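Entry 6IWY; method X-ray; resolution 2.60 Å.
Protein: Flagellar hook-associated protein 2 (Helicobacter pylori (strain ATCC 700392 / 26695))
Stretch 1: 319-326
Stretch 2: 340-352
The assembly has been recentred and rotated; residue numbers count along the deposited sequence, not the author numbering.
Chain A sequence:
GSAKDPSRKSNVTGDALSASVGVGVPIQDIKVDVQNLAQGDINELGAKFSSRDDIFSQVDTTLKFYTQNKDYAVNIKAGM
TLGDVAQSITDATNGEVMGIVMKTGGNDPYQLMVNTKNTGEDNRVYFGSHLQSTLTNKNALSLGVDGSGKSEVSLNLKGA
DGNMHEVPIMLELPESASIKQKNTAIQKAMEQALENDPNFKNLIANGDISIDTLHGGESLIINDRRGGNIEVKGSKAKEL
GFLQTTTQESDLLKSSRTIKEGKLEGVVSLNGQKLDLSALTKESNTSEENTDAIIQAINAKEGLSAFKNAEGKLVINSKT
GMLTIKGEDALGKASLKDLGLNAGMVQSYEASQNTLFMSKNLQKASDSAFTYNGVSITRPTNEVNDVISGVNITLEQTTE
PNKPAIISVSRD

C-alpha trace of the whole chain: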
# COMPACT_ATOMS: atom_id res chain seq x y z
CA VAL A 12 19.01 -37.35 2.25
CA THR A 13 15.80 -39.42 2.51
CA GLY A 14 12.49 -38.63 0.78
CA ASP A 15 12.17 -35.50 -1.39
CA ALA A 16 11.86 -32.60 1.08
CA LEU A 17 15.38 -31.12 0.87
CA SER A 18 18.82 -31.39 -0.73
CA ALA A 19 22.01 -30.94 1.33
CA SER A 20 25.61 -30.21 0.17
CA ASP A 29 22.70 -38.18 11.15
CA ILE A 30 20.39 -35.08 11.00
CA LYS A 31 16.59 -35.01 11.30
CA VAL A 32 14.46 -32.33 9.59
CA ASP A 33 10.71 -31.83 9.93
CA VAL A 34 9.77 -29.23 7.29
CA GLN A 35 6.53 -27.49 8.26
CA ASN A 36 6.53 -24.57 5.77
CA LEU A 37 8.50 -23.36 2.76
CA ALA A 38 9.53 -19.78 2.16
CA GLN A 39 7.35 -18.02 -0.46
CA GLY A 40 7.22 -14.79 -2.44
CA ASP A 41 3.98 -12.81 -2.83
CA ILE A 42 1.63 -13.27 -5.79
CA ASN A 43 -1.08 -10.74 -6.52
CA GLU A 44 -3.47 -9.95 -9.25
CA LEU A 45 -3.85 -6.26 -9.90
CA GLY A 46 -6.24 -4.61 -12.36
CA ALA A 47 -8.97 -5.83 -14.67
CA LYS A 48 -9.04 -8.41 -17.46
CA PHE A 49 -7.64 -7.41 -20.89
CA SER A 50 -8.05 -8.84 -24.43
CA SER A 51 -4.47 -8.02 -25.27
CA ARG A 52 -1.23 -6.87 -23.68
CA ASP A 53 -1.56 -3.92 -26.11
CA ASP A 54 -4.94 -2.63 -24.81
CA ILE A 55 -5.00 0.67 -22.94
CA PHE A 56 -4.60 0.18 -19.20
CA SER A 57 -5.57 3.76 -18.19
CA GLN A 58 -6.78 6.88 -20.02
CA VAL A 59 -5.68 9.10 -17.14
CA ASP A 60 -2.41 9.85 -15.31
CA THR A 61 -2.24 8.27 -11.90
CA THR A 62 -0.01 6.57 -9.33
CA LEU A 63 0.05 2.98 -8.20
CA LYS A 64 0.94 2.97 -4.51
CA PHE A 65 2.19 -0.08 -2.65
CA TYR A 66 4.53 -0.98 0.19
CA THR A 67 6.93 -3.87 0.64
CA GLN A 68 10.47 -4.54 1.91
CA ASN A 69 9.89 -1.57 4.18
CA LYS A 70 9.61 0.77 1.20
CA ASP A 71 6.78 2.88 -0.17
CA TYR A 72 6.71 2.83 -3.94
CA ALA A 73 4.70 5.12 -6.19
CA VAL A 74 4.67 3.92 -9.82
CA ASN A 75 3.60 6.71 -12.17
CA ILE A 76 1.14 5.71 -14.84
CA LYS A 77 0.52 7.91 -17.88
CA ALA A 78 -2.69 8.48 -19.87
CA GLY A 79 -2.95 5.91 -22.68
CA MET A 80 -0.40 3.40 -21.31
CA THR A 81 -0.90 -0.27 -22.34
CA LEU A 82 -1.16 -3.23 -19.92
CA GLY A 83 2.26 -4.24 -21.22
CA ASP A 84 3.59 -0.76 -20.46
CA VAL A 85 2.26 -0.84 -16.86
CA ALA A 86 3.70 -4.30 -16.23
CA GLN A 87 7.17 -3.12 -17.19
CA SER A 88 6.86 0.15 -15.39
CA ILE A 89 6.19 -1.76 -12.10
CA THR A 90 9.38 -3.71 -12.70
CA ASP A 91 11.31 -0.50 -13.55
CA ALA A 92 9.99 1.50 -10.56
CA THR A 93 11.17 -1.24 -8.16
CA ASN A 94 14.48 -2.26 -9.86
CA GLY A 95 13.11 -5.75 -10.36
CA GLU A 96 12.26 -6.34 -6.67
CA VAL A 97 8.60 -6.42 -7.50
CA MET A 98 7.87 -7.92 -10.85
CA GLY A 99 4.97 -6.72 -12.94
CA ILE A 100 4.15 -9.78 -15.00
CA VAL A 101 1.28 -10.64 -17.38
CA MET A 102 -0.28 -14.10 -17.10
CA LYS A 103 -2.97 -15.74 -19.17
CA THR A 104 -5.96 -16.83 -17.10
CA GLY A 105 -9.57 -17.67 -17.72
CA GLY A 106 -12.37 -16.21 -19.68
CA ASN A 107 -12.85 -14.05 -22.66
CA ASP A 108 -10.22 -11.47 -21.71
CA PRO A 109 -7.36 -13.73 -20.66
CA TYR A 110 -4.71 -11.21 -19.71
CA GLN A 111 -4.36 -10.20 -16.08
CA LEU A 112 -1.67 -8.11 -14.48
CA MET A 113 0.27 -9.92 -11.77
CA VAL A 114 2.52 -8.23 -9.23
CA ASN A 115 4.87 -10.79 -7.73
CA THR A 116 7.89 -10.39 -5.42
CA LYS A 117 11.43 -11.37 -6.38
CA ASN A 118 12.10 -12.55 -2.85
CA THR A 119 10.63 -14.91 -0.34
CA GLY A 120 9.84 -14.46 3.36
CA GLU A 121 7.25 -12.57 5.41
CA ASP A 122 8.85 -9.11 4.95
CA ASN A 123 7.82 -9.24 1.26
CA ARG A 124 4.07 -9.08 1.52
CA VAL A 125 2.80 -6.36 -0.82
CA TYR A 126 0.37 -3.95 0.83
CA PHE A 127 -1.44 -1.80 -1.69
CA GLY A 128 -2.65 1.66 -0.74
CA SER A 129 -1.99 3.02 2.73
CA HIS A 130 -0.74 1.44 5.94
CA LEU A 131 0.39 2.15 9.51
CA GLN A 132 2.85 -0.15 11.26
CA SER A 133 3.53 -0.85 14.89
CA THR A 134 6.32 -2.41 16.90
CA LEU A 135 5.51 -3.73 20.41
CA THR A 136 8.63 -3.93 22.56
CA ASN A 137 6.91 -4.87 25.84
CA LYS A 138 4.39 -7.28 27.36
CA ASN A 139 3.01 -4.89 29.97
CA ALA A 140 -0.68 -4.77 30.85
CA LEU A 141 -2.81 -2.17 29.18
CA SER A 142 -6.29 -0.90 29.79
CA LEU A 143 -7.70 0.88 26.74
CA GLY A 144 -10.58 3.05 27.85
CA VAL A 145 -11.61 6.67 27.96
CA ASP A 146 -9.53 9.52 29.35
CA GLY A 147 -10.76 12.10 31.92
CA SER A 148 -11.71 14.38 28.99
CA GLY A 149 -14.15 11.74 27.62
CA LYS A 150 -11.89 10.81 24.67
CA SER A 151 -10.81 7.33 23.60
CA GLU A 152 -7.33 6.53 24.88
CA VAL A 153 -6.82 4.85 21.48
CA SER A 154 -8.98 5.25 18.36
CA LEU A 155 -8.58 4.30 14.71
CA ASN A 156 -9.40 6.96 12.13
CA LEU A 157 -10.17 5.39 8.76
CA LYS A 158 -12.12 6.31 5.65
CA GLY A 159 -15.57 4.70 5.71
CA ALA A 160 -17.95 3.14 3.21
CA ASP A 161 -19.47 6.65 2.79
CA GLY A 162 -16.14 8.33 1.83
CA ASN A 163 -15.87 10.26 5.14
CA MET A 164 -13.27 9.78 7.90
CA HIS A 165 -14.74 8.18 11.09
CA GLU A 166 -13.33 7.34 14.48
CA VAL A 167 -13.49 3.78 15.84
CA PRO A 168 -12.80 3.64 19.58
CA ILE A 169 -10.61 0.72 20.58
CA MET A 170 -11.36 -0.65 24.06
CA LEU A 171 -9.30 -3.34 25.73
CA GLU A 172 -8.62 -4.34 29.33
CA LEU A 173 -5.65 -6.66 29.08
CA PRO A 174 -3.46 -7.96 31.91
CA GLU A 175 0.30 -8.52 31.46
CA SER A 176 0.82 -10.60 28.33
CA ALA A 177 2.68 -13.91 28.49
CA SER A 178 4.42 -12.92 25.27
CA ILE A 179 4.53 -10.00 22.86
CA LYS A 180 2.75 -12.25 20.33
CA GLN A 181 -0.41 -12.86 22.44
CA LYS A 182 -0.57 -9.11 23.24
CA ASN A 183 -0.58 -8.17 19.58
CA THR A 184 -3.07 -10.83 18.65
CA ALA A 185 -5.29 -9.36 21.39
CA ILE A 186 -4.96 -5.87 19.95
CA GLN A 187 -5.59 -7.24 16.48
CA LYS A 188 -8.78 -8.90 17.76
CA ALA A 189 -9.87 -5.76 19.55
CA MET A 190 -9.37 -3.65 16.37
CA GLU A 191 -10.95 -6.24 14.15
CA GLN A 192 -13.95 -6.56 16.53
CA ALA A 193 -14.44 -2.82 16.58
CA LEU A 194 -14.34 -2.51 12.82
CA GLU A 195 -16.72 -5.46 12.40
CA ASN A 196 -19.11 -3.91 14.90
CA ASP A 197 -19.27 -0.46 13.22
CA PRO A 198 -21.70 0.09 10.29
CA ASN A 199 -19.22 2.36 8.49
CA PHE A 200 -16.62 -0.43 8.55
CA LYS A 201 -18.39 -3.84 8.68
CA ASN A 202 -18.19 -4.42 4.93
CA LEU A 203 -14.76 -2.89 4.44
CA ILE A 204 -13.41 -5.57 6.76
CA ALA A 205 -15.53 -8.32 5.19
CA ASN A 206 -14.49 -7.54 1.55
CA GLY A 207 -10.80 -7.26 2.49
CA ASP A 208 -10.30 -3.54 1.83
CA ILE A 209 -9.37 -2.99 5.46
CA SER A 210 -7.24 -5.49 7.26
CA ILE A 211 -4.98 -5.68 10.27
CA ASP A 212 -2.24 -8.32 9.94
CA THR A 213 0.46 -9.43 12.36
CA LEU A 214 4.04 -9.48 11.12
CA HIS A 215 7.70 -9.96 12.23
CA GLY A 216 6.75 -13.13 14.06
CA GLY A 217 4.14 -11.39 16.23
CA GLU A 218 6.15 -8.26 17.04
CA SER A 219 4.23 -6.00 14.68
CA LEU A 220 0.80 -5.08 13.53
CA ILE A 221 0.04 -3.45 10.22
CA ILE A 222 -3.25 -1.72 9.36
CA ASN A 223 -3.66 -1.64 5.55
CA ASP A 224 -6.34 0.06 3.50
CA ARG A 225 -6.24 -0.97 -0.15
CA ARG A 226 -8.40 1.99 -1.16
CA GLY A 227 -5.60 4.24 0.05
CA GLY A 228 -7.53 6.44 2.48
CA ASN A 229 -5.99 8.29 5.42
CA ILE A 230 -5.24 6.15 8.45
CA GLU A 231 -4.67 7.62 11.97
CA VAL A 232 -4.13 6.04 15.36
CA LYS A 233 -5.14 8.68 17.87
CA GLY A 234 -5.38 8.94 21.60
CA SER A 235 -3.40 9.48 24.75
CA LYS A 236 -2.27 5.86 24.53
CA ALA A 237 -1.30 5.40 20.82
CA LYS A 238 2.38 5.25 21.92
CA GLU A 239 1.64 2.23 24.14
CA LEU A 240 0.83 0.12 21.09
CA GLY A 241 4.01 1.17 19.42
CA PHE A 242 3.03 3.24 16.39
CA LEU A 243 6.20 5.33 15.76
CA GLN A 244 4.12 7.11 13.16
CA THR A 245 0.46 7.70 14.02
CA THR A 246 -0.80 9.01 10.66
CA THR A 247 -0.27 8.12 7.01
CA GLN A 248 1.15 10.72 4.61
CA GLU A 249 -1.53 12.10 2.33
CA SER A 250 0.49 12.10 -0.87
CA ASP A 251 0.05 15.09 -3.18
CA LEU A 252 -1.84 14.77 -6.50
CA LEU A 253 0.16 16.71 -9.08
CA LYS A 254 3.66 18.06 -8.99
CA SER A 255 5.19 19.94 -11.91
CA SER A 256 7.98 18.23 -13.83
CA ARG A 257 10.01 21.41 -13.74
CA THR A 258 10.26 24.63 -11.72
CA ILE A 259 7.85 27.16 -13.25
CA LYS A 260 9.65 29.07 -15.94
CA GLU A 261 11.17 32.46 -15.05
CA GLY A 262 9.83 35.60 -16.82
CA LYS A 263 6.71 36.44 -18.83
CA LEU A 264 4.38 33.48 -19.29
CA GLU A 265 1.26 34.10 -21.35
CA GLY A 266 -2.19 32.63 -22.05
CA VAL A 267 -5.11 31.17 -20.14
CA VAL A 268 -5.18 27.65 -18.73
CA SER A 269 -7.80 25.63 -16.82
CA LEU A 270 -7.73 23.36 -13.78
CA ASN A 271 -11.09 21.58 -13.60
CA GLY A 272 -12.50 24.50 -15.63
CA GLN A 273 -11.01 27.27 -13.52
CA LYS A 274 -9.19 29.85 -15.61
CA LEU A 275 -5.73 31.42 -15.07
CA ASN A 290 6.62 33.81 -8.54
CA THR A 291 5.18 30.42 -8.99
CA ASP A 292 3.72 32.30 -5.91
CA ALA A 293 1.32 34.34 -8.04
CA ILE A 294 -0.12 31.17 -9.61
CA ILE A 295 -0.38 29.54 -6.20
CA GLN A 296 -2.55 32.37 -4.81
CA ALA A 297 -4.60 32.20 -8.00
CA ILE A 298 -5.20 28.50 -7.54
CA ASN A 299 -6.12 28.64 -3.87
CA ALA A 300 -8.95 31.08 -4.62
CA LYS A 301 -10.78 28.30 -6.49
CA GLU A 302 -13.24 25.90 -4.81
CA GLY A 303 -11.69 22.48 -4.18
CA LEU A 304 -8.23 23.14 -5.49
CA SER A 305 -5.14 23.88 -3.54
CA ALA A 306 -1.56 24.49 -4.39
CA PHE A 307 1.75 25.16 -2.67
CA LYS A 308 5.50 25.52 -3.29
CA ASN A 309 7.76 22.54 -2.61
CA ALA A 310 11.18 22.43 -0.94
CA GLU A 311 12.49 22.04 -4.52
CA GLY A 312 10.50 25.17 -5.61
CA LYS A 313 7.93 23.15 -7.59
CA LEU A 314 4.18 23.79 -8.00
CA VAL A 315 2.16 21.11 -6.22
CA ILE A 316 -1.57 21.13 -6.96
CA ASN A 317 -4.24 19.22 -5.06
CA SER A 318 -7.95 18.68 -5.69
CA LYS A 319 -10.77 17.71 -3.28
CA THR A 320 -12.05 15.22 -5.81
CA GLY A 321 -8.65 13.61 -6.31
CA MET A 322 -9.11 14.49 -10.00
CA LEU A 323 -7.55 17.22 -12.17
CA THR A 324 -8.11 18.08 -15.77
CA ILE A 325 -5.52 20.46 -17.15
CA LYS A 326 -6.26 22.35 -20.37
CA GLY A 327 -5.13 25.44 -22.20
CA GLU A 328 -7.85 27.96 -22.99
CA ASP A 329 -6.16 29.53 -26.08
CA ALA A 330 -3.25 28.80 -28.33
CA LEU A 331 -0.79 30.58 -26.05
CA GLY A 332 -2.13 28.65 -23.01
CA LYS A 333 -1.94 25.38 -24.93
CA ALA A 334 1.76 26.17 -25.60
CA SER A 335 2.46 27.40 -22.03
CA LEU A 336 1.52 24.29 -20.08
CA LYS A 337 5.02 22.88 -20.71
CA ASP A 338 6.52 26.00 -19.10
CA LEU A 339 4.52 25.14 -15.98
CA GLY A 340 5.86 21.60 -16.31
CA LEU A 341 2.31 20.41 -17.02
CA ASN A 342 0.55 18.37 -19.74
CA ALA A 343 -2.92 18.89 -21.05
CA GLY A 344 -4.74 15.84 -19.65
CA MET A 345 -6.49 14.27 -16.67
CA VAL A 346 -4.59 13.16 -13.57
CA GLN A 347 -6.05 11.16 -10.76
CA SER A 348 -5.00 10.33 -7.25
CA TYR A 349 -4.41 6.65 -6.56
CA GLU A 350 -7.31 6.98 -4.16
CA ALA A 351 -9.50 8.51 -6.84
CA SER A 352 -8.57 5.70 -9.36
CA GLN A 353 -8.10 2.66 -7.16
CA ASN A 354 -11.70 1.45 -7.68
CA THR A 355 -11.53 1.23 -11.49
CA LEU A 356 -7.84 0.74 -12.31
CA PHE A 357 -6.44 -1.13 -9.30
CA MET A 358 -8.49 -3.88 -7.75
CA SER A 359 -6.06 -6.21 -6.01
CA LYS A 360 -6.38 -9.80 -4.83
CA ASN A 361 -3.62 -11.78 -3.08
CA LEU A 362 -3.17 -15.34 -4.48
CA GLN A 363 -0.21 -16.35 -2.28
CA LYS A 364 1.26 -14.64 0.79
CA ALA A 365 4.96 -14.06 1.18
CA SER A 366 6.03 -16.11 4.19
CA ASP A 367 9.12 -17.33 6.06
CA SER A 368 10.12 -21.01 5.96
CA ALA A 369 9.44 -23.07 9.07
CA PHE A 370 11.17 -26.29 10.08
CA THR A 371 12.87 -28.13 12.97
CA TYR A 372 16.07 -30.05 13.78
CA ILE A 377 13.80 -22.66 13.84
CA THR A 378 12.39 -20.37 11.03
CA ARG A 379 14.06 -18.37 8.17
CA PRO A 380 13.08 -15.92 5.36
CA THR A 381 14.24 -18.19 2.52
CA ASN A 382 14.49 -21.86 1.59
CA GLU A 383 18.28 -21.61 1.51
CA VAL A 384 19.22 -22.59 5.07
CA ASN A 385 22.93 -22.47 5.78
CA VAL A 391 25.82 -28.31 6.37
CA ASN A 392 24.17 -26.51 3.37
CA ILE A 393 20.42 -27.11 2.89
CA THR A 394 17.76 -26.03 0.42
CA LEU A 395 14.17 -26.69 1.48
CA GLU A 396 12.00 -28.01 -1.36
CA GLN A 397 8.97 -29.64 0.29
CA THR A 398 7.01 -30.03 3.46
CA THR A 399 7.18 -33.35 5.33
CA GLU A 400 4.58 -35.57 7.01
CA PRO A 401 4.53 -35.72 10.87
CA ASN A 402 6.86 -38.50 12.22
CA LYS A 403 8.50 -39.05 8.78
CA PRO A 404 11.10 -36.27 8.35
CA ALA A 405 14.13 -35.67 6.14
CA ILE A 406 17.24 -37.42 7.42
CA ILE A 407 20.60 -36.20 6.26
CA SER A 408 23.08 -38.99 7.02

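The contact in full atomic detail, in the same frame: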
# COMPACT_ATOMS: atom_id res chain seq x y z
N LYS A 319 -9.88 18.43 -4.19
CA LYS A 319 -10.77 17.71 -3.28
C LYS A 319 -11.26 16.38 -3.84
O LYS A 319 -11.50 15.41 -3.09
CB LYS A 319 -12.00 18.56 -2.91
N THR A 320 -11.44 16.35 -5.16
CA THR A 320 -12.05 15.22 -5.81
C THR A 320 -11.02 14.15 -6.12
O THR A 320 -11.36 13.06 -6.56
CB THR A 320 -12.68 15.65 -7.12
OG1 THR A 320 -11.68 16.33 -7.91
CG2 THR A 320 -13.86 16.58 -6.85
N GLY A 321 -9.75 14.48 -5.92
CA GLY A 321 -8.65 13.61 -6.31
C GLY A 321 -8.41 13.61 -7.81
O GLY A 321 -7.57 12.86 -8.29
N MET A 322 -9.14 14.45 -8.54
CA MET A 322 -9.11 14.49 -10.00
C MET A 322 -8.71 15.90 -10.46
O MET A 322 -9.18 16.91 -9.89
CB MET A 322 -10.49 14.09 -10.56
CG MET A 322 -10.81 12.56 -10.57
SD MET A 322 -12.56 12.04 -10.27
CE MET A 322 -13.35 12.44 -11.84
N LEU A 323 -7.83 15.97 -11.45
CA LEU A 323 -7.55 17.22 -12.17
C LEU A 323 -7.59 17.03 -13.66
O LEU A 323 -7.05 16.04 -14.17
CB LEU A 323 -6.14 17.74 -11.92
CG LEU A 323 -5.78 18.62 -10.74
CD1 LEU A 323 -4.51 19.32 -11.16
CD2 LEU A 323 -6.86 19.62 -10.38
N THR A 324 -8.17 18.00 -14.34
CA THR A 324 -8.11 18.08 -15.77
C THR A 324 -7.43 19.40 -16.08
O THR A 324 -7.92 20.47 -15.71
CB THR A 324 -9.51 17.97 -16.44
OG1 THR A 324 -10.03 16.63 -16.28
CG2 THR A 324 -9.46 18.31 -17.92
N ILE A 325 -6.26 19.31 -16.71
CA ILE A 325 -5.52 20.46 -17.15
C ILE A 325 -5.86 20.70 -18.63
O ILE A 325 -5.93 19.75 -19.41
CB ILE A 325 -3.99 20.27 -17.02
CG1 ILE A 325 -3.63 19.50 -15.72
CG2 ILE A 325 -3.27 21.61 -17.09
CD1 ILE A 325 -4.17 20.11 -14.53
N LYS A 326 -6.10 21.95 -18.98
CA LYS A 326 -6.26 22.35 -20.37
C LYS A 326 -5.84 23.79 -20.57
O LYS A 326 -5.80 24.62 -19.65
CB LYS A 326 -7.70 22.17 -20.83
N GLY A 340 5.55 23.02 -16.52
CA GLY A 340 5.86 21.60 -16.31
C GLY A 340 4.62 20.74 -16.23
O GLY A 340 4.61 19.73 -15.54
N LEU A 341 3.57 21.13 -16.96
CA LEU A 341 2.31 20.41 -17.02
C LEU A 341 1.97 19.95 -18.45
O LEU A 341 2.45 20.49 -19.44
CB LEU A 341 1.19 21.29 -16.45
CG LEU A 341 1.39 21.84 -15.01
CD1 LEU A 341 0.18 22.68 -14.46
CD2 LEU A 341 1.70 20.69 -14.08
N ASN A 342 1.16 18.90 -18.53
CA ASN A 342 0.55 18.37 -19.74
C ASN A 342 -0.91 18.58 -19.72
O ASN A 342 -1.53 18.31 -18.73
CB ASN A 342 0.69 16.86 -19.75
CG ASN A 342 2.05 16.43 -20.10
OD1 ASN A 342 2.73 17.06 -20.91
ND2 ASN A 342 2.48 15.34 -19.50
N ALA A 343 -1.48 19.01 -20.82
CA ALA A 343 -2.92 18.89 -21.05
C ALA A 343 -3.31 17.44 -20.79
O ALA A 343 -2.71 16.54 -21.34
CB ALA A 343 -3.25 19.27 -22.47
N GLY A 344 -4.30 17.20 -19.95
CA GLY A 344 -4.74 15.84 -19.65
C GLY A 344 -5.45 15.75 -18.31
O GLY A 344 -5.66 16.77 -17.64
N MET A 345 -5.82 14.53 -17.94
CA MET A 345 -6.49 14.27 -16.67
C MET A 345 -5.52 13.54 -15.78
O MET A 345 -4.88 12.61 -16.23
CB MET A 345 -7.73 13.39 -16.88
CG MET A 345 -8.71 13.88 -17.94
SD MET A 345 -10.26 12.93 -18.02
CE MET A 345 -9.96 11.77 -19.37
N VAL A 346 -5.39 13.94 -14.52
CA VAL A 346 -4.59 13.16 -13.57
C VAL A 346 -5.47 12.83 -12.43
O VAL A 346 -6.30 13.63 -12.07
CB VAL A 346 -3.36 13.89 -13.02
CG1 VAL A 346 -3.77 15.16 -12.37
CG2 VAL A 346 -2.63 13.03 -12.03
N GLN A 347 -5.27 11.64 -11.88
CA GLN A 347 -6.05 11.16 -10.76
C GLN A 347 -5.17 10.66 -9.63
O GLN A 347 -4.19 9.96 -9.83
CB GLN A 347 -6.97 10.02 -11.21
CG GLN A 347 -8.22 10.52 -11.81
CD GLN A 347 -9.10 9.43 -12.36
OE1 GLN A 347 -9.18 8.33 -11.81
NE2 GLN A 347 -9.76 9.73 -13.47
N SER A 348 -5.58 10.97 -8.41
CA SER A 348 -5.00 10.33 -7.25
C SER A 348 -5.17 8.83 -7.36
O SER A 348 -6.15 8.34 -7.94
CB SER A 348 -5.71 10.78 -6.00
OG SER A 348 -6.22 9.65 -5.33
N TYR A 349 -4.24 8.09 -6.77
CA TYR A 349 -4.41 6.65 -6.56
C TYR A 349 -5.76 6.38 -5.94
O TYR A 349 -6.51 5.51 -6.42
CB TYR A 349 -3.35 6.08 -5.63
CG TYR A 349 -3.69 4.70 -5.12
CD1 TYR A 349 -3.36 3.57 -5.86
CD2 TYR A 349 -4.38 4.52 -3.93
CE1 TYR A 349 -3.66 2.30 -5.42
CE2 TYR A 349 -4.68 3.25 -3.47
CZ TYR A 349 -4.31 2.14 -4.23
OH TYR A 349 -4.60 0.86 -3.80
N GLU A 350 -6.05 7.11 -4.88
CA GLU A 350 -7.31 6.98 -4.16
C GLU A 350 -8.46 7.20 -5.12
O GLU A 350 -9.36 6.41 -5.17
CB GLU A 350 -7.36 7.99 -2.98
CG GLU A 350 -8.62 8.01 -2.14
CD GLU A 350 -8.48 8.88 -0.90
OE1 GLU A 350 -7.62 9.83 -0.91
OE2 GLU A 350 -9.24 8.63 0.08
N ALA A 351 -8.41 8.26 -5.91
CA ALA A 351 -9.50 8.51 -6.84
C ALA A 351 -9.68 7.41 -7.92
O ALA A 351 -10.79 7.22 -8.39
CB ALA A 351 -9.35 9.86 -7.46
N SER A 352 -8.61 6.66 -8.25
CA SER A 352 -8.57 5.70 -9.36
C SER A 352 -8.41 4.25 -8.94
O SER A 352 -8.52 3.32 -9.76
CB SER A 352 -7.40 6.02 -10.28
OG SER A 352 -6.20 5.79 -9.57

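The two stretches are joined chiefly through their backbones. Residues 322-326 and 344-347 run as neighbouring antiparallel strands, their N-to-C directions 160° apart, and five main-chain hydrogen bonds hold them in register. At the centre, Leu323 and Val346 form a hydrogen-bonded pair in which each residue both donates and accepts: Leu323 N lies 2.9 Å from Val346 O, and Val346 N lies 2.7 Å from Leu323 O. Two residues along, Ile325 and Gly344 repeat the pattern, with Ile325 N to Gly344 O at 2.8 Å and the return bond from Gly344 N to Ile325 O longer, at 3.1 Å. The fifth bond extends the ladder past the strand ends, where Ser348 N donates to Gly321 O at 2.7 Å in a nearly linear arrangement (173°).

Between these rungs lie the non-hydrogen-bonded pairs, Met322 with Gln347 and Thr324 with Met345, whose CA atoms are 4.6 and 4.2 Å apart. Here the alpha carbons approach carbonyl oxygens already engaged by amides. The shortest such CA-H...O contact, from Met345 CA to Leu323 O, measures 3.1 Å; Thr324 CA reaches Gly344 O at 3.3 Å, and Gln347 CA reaches Gly321 O at 3.4 Å. These weakly polarised C-H groups supplement the stronger N-H bonds.

Just beyond the second strand, the chain turns into a helix at Ser348. Its OG accepts a capping bond from Ala351 N at 2.7 Å, satisfying an amide that has no preceding helical turn to supply a carbonyl. Ser348 thus links sheet and helix, its backbone amide bound to Gly321 and its hydroxyl capping the helix that follows. On the other stretch, Thr320 OG1 accepts from Met322 N at 3.2 Å, occupying an amide that does not bond across to Gln347.

Gly321 fits closely against this corner. Its phi of 75° favours glycine, and a beta carbon at the ideal position would point toward the second stretch and come within 2.9 Å of Ala351 CB, a clash. Without one, Ala351 CB can settle 3.6 Å from Gly321 O. Gly344 is constrained differently: at its phi/psi of 157/-177°, a beta carbon would be jammed against the carbonyl oxygen of Ala343.

Side chains alternate between the two faces of the sheet. Leu323, Val346 and Ile325 share one face, where Leu323 CB packs 3.5 Å from Val346 CG1. Ile325, the residue most covered by the other stretch, lies over the segment leading into the second strand: its CB is 3.6 Å from Asn342 O, and its CG2 makes a looser apolar contact with Leu341 CD1 at 4.5 Å. The opposite face carries Met322, Gln347, Thr324 and Met345. Met322 CG meets Gln347 CG at 3.5 Å, with the glutamine amide also close by, and Thr324 OG1 lies 3.5 Å from Met345 CG. Together the stretches bury 544 Å², counting both sides.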